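Local coordinates for protein 3-polyprenyl-4-hydroxybenzoate decarboxylase and related decarboxylases (Pelotomaculum thermopropionicum, PDB 6H6X) that binds prenylated FMN and manganese as a UbiD-family enzyme, HmfF, that probably decarboxylates aromatic acids and can carboxylate 2-furoic acid to 2,5-furandicarboxylic acid, at residues Thr58-Arg64 and Arg294-Leu298; Lys17-Arg22 and Ile41-Glu47. The protein carries 8 engineered substitutions. All blocks are in the same frame, centred on the assembly; numbering follows the deposited sequence. Where two conformers were deposited one is given.

The two contacts occur in sequence along the chain, their centres about 14 Å apart, and together lead from the outermost strand of a four-stranded mixed sheet, three of whose strands come from the N-terminal region, to the edge of the cofactor pocket. Contact 2 pairs Lys17-Arg22 with Ile41-Glu47 in that sheet; strand 56-58 then lies antiparallel beside strand 43-46, and Thr58, its last residue, opens contact 1. The two contacts touch directly: Thr58 N lies 3.0 Å from Leu44 O, and Thr58 O lies 2.9 Å from Ser43 OG. In contact 1 the following loop meets Arg294-Leu298, where His296 CD2 comes within 3.2 Å of prenylated FMN atom C7M. Contact 2 is away from the active site.

Contact 1: Thr58-Arg64 and Arg294-Leu298. With 4LU (1-deoxy-5-O-phosphono-1-(3,3,4,5-tetramethyl-9,11-dioxo-2,3,8,9,10,11-hexahydro-7H-quinolino[1,8-fg]pteridin-12-ium-7-y l)-D-ribitol), chain I.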
# COMPACT_ATOMS: atom_id res chain seq x y z
N THR B 58 19.98 -13.77 -7.89
CA THR B 58 19.42 -12.99 -6.80
C THR B 58 17.90 -13.16 -6.77
O THR B 58 17.31 -13.48 -7.78
CB THR B 58 19.85 -11.52 -6.82
OG1 THR B 58 19.48 -10.87 -5.58
CG2 THR B 58 19.26 -10.80 -8.00
N GLY B 59 17.31 -13.03 -5.58
CA GLY B 59 15.86 -13.02 -5.41
C GLY B 59 15.26 -14.42 -5.55
O GLY B 59 14.29 -14.59 -6.27
N LEU B 60 15.82 -15.39 -4.84
CA LEU B 60 15.34 -16.81 -4.88
C LEU B 60 13.94 -17.00 -4.42
O LEU B 60 13.23 -17.89 -4.92
CB LEU B 60 16.24 -17.74 -4.04
CG LEU B 60 17.71 -17.78 -4.46
CD1 LEU B 60 18.45 -18.75 -3.59
CD2 LEU B 60 17.82 -18.17 -5.92
N ALA B 61 13.53 -16.18 -3.47
CA ALA B 61 12.15 -16.17 -3.01
C ALA B 61 11.86 -14.77 -2.47
O ALA B 61 12.60 -14.27 -1.63
CB ALA B 61 11.97 -17.21 -1.90
N GLY B 62 10.79 -14.16 -2.95
CA GLY B 62 10.46 -12.79 -2.65
C GLY B 62 9.02 -12.55 -2.26
O GLY B 62 8.56 -11.42 -2.31
N ASP B 63 8.32 -13.62 -1.87
CA ASP B 63 6.96 -13.55 -1.43
C ASP B 63 6.68 -14.78 -0.60
O ASP B 63 7.44 -15.76 -0.65
CB ASP B 63 5.99 -13.39 -2.60
CG ASP B 63 5.90 -14.63 -3.51
OD1 ASP B 63 5.74 -15.78 -3.00
OD2 ASP B 63 5.95 -14.44 -4.76
N ARG B 64 5.62 -14.74 0.16
CA ARG B 64 5.29 -15.82 1.08
C ARG B 64 4.88 -17.14 0.40
O ARG B 64 5.07 -18.20 1.00
CB ARG B 64 4.26 -15.31 2.07
CG ARG B 64 4.93 -14.51 3.13
CD ARG B 64 4.00 -13.37 3.45
NE ARG B 64 4.36 -12.08 2.87
CZ ARG B 64 4.94 -11.14 3.59
NH1 ARG B 64 5.23 -11.45 4.83
NH2 ARG B 64 5.23 -9.93 3.09
N ARG B 294 12.91 -7.90 -0.77
CA ARG B 294 11.90 -8.83 -0.24
C ARG B 294 12.49 -10.12 0.23
O ARG B 294 12.11 -10.63 1.28
CB ARG B 294 10.79 -9.08 -1.26
CG ARG B 294 9.85 -7.89 -1.50
CD ARG B 294 9.17 -7.54 -0.20
NE ARG B 294 7.97 -6.72 -0.41
CZ ARG B 294 7.91 -5.40 -0.32
NH1 ARG B 294 9.00 -4.62 0.01
NH2 ARG B 294 6.72 -4.84 -0.49
N GLU B 295 13.50 -10.60 -0.49
CA GLU B 295 14.22 -11.80 -0.10
C GLU B 295 14.92 -11.59 1.24
O GLU B 295 14.86 -12.46 2.12
CB GLU B 295 15.21 -12.18 -1.21
CG GLU B 295 16.08 -13.40 -0.99
CD GLU B 295 17.14 -13.63 -2.13
OE1 GLU B 295 17.66 -12.66 -2.78
OE2 GLU B 295 17.47 -14.83 -2.38
N HIS B 296 15.61 -10.47 1.39
CA HIS B 296 16.27 -10.17 2.65
C HIS B 296 15.24 -10.04 3.78
O HIS B 296 15.38 -10.68 4.80
CB HIS B 296 17.07 -8.88 2.53
CG HIS B 296 17.83 -8.51 3.75
ND1 HIS B 296 18.29 -7.24 3.97
CD2 HIS B 296 18.18 -9.23 4.84
CE1 HIS B 296 18.95 -7.19 5.11
NE2 HIS B 296 18.89 -8.39 5.67
N LEU B 297 14.23 -9.22 3.56
CA LEU B 297 13.21 -8.95 4.58
C LEU B 297 12.43 -10.21 4.99
O LEU B 297 12.28 -10.48 6.19
CB LEU B 297 12.27 -7.83 4.11
CG LEU B 297 12.91 -6.44 3.91
CD1 LEU B 297 11.88 -5.41 3.59
CD2 LEU B 297 13.82 -6.04 5.08
N LEU B 298 12.03 -11.04 4.01
CA LEU B 298 11.25 -12.26 4.32
C LEU B 298 12.03 -13.38 4.98
O LEU B 298 11.46 -14.15 5.80
CB LEU B 298 10.49 -12.75 3.08
CG LEU B 298 9.37 -11.82 2.69
CD1 LEU B 298 8.73 -12.18 1.34
CD2 LEU B 298 8.32 -11.86 3.75
C9 4LU I . 20.60 -11.97 8.22
C8 4LU I . 20.30 -12.01 6.82
C7 4LU I . 20.98 -11.23 5.89
C10 4LU I . 23.06 -10.42 10.60
C6 4LU I . 21.89 -10.13 6.41
N3 4LU I . 25.63 -9.65 11.38
C2 4LU I . 24.81 -10.31 12.26
C13 4LU I . 22.46 -8.80 4.10
C5 4LU I . 22.75 -9.17 5.55
C1 4LU I . 23.58 -8.16 7.63
O2 4LU I . 25.24 -10.58 13.42
N1 4LU I . 23.56 -10.70 11.87
C4 4LU I . 25.24 -9.33 10.11
O4 4LU I . 26.02 -8.74 9.32
C4A 4LU I . 23.85 -9.72 9.66
N5 4LU I . 23.37 -9.47 8.33
C3 4LU I . 23.65 -8.24 6.29
C12 4LU I . 23.92 -10.13 5.21
C5A 4LU I . 22.29 -10.23 7.82
C7M 4LU I . 20.62 -11.30 4.40
C8M 4LU I . 19.26 -13.02 6.43
C9A 4LU I . 21.54 -11.08 8.79
N10 4LU I . 21.77 -10.86 10.20
C1' 4LU I . 20.96 -11.51 11.22
C2' 4LU I . 21.41 -12.92 11.69
O2' 4LU I . 21.79 -13.79 10.63
C3' 4LU I . 20.22 -13.56 12.40
O3' 4LU I . 19.69 -12.65 13.36
C4' 4LU I . 20.59 -14.91 13.03
O4' 4LU I . 19.45 -15.77 13.31
C5' 4LU I . 21.39 -14.83 14.32
O5' 4LU I . 21.55 -16.23 14.61
P 4LU I . 21.95 -16.80 16.09
O2P 4LU I . 22.24 -18.30 15.93
O3P 4LU I . 23.25 -16.05 16.48
O1P 4LU I . 20.71 -16.52 16.94
O HOH W 1 18.06 -10.02 -3.31
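This is a loop-to-helix contact: the loop after strand 56-58 packs on the first turn of helix 294-315, with His296 reaching the prenylated FMN pocket. Its polar centre is Glu295, whose extended side chain receives two successive backbone amides: Gly59 N donates to OE1 at 2.8 Å and Leu60 N to OE2 at 3.0 Å. A carboxylate suits this place because both its oxygens can accept. A water bridges Glu295 OE1 (2.7 Å) and Thr58 OG1 (2.8 Å), the latter also hydrogen-bonded to Thr288 O, while His287 also bonds OE2. Gly59 adopts a positive phi (75°), readily accessible without a side chain; at Gly62, also lacking one, the backbones come close, its CA 4.6 Å from that of Glu295. In the UbiD fold this long helix links the flavin-binding domain to the C-terminal domain, so the contact joins the N-terminal domain to that linker. Leu298 packs its methyls on the Gly62-Asp63 backbone (CD1 3.6 Å from Gly62 C) and over a face of the Arg64 guanidinium (CD2 3.3 Å from NH1). The Arg294 guanidinium leads away to Glu376 of the second subunit, whereas the His296 ring has 4LU C13 over one face.

Contact 2: Lys17-Arg22 and Ile41-Glu47; sequences KLKRVR and ICSLLFE
Strands 18-21 and 43-46, both extended (phi -74 to -129°, psi 99 to 152°), run parallel, their axes 4.7 Å apart at closest approach and crossing at -28°. They form a beta-alpha-beta unit with helix 30-38 in the crossover, within a four-stranded mixed sheet completed by strands 56-58 and 286-287. The register pairs Leu18 with Ser43, Lys19 with Leu44, Arg20 with Leu45 and Val21 with Phe46, CA-CA 4.7 to 5.2 Å. Five backbone hydrogen bonds form the ladder: Ser43 N to Lys17 O (2.9 Å), Lys19 N to Ser43 O (3.0 Å), Leu45 N to Lys19 O (3.1 Å), Val21 N to Leu45 O (2.9 Å) and Glu47 N to Val21 O (3.0 Å). On one face Leu18 (t, chi2 72°) brings CD1 to 4.1 Å from Leu45 CB, while helix 5-14 packs against Leu18 and Ser43. On the other, Val21 (t) has CB 3.9 Å from Phe46 CD1 and CG2 4.2 Å from Leu44 CD2; apolar Leu44 and Phe46 suit packing against helix 30-38, and Val21 meets Tyr446 of the second subunit. Arg20 (chi1 m), also paired with Glu13, lays its guanidinium face over Leu45 CD2 and salt-bridges Glu47 (chi1 m), NH1 to OE2 2.6 Å.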
# COMPACT_ATOMS: atom_id res chain seq x y z
N LYS B 17 9.22 -17.78 -12.90
CA LYS B 17 9.67 -16.82 -11.87
C LYS B 17 11.20 -16.73 -11.79
O LYS B 17 11.76 -16.24 -10.82
CB LYS B 17 9.06 -17.19 -10.52
CG LYS B 17 7.54 -17.30 -10.57
CD LYS B 17 6.87 -16.52 -9.46
CE LYS B 17 5.41 -16.27 -9.78
NZ LYS B 17 4.72 -15.64 -8.62
N LEU B 18 11.86 -17.21 -12.83
CA LEU B 18 13.27 -17.01 -13.02
C LEU B 18 13.43 -16.48 -14.43
O LEU B 18 13.00 -17.13 -15.37
CB LEU B 18 14.03 -18.34 -12.91
CG LEU B 18 15.56 -18.27 -13.11
CD1 LEU B 18 16.26 -17.62 -11.93
CD2 LEU B 18 16.14 -19.65 -13.33
N LYS B 19 14.07 -15.34 -14.56
CA LYS B 19 14.39 -14.78 -15.85
C LYS B 19 15.88 -14.67 -15.90
O LYS B 19 16.52 -14.37 -14.91
CB LYS B 19 13.69 -13.42 -16.10
CG LYS B 19 12.16 -13.49 -15.91
CD LYS B 19 11.29 -12.92 -17.03
CE LYS B 19 11.01 -11.42 -16.89
NZ LYS B 19 10.09 -11.00 -15.77
N ARG B 20 16.44 -14.93 -17.07
CA ARG B 20 17.85 -14.84 -17.28
C ARG B 20 18.18 -13.51 -17.91
O ARG B 20 17.37 -12.93 -18.63
CB ARG B 20 18.28 -16.00 -18.18
CG ARG B 20 17.84 -17.35 -17.61
CD ARG B 20 17.99 -18.43 -18.65
NE ARG B 20 17.86 -19.75 -18.04
CZ ARG B 20 18.88 -20.48 -17.58
NH1 ARG B 20 20.16 -20.06 -17.65
NH2 ARG B 20 18.61 -21.65 -17.04
N VAL B 21 19.39 -13.04 -17.64
CA VAL B 21 19.89 -11.84 -18.21
C VAL B 21 21.21 -12.20 -18.89
O VAL B 21 22.29 -12.31 -18.22
CB VAL B 21 20.12 -10.79 -17.11
CG1 VAL B 21 20.79 -9.55 -17.68
CG2 VAL B 21 18.80 -10.44 -16.43
N ARG B 22 21.11 -12.32 -20.22
CA ARG B 22 22.22 -12.72 -21.09
C ARG B 22 23.17 -11.58 -21.41
O ARG B 22 24.32 -11.82 -21.74
CB ARG B 22 21.69 -13.28 -22.41
CG ARG B 22 20.67 -14.40 -22.32
CD ARG B 22 20.24 -14.77 -23.75
NE ARG B 22 19.72 -16.15 -23.90
CZ ARG B 22 18.94 -16.59 -24.90
NH1 ARG B 22 18.53 -17.87 -24.94
NH2 ARG B 22 18.54 -15.78 -25.88
N ILE B 41 9.00 -9.82 -7.88
CA ILE B 41 8.28 -10.36 -9.06
C ILE B 41 9.00 -11.61 -9.55
O ILE B 41 8.39 -12.64 -9.70
CB ILE B 41 7.94 -9.32 -10.19
CG1 ILE B 41 8.75 -9.54 -11.49
CG2 ILE B 41 7.99 -7.88 -9.67
CD1 ILE B 41 8.42 -8.61 -12.65
N CYS B 42 10.30 -11.53 -9.74
CA CYS B 42 11.06 -12.69 -10.14
C CYS B 42 12.53 -12.66 -9.77
O CYS B 42 13.14 -11.62 -9.60
CB CYS B 42 10.92 -12.89 -11.67
SG CYS B 42 11.87 -11.65 -12.59
N SER B 43 13.09 -13.87 -9.71
CA SER B 43 14.51 -14.10 -9.53
C SER B 43 15.21 -13.78 -10.82
O SER B 43 14.65 -14.03 -11.90
CB SER B 43 14.76 -15.57 -9.19
OG SER B 43 16.14 -15.80 -9.03
N LEU B 44 16.42 -13.25 -10.72
CA LEU B 44 17.23 -12.98 -11.87
C LEU B 44 18.56 -13.74 -11.81
O LEU B 44 19.29 -13.69 -10.79
CB LEU B 44 17.55 -11.49 -11.96
CG LEU B 44 16.43 -10.51 -12.18
CD1 LEU B 44 17.02 -9.10 -12.10
CD2 LEU B 44 15.81 -10.73 -13.53
N LEU B 45 18.87 -14.40 -12.92
CA LEU B 45 20.13 -15.10 -13.11
C LEU B 45 20.96 -14.33 -14.14
O LEU B 45 20.63 -14.29 -15.31
CB LEU B 45 19.82 -16.53 -13.57
CG LEU B 45 20.98 -17.42 -13.98
CD1 LEU B 45 22.08 -17.54 -12.95
CD2 LEU B 45 20.41 -18.81 -14.23
N PHE B 46 22.05 -13.71 -13.69
CA PHE B 46 22.93 -12.95 -14.53
C PHE B 46 24.01 -13.83 -15.17
O PHE B 46 25.07 -14.11 -14.53
CB PHE B 46 23.59 -11.83 -13.73
CG PHE B 46 22.60 -10.80 -13.20
CD1 PHE B 46 22.18 -9.73 -13.98
CD2 PHE B 46 22.11 -10.90 -11.89
CE1 PHE B 46 21.28 -8.79 -13.49
CE2 PHE B 46 21.22 -9.95 -11.40
CZ PHE B 46 20.81 -8.89 -12.19
N GLU B 47 23.78 -14.21 -16.44
CA GLU B 47 24.63 -15.17 -17.16
C GLU B 47 25.97 -14.64 -17.59
O GLU B 47 26.86 -15.43 -17.85
CB GLU B 47 23.93 -15.77 -18.38
CG GLU B 47 22.63 -16.48 -18.04
CD GLU B 47 22.17 -17.48 -19.10
OE1 GLU B 47 21.84 -17.07 -20.24
OE2 GLU B 47 22.08 -18.70 -18.78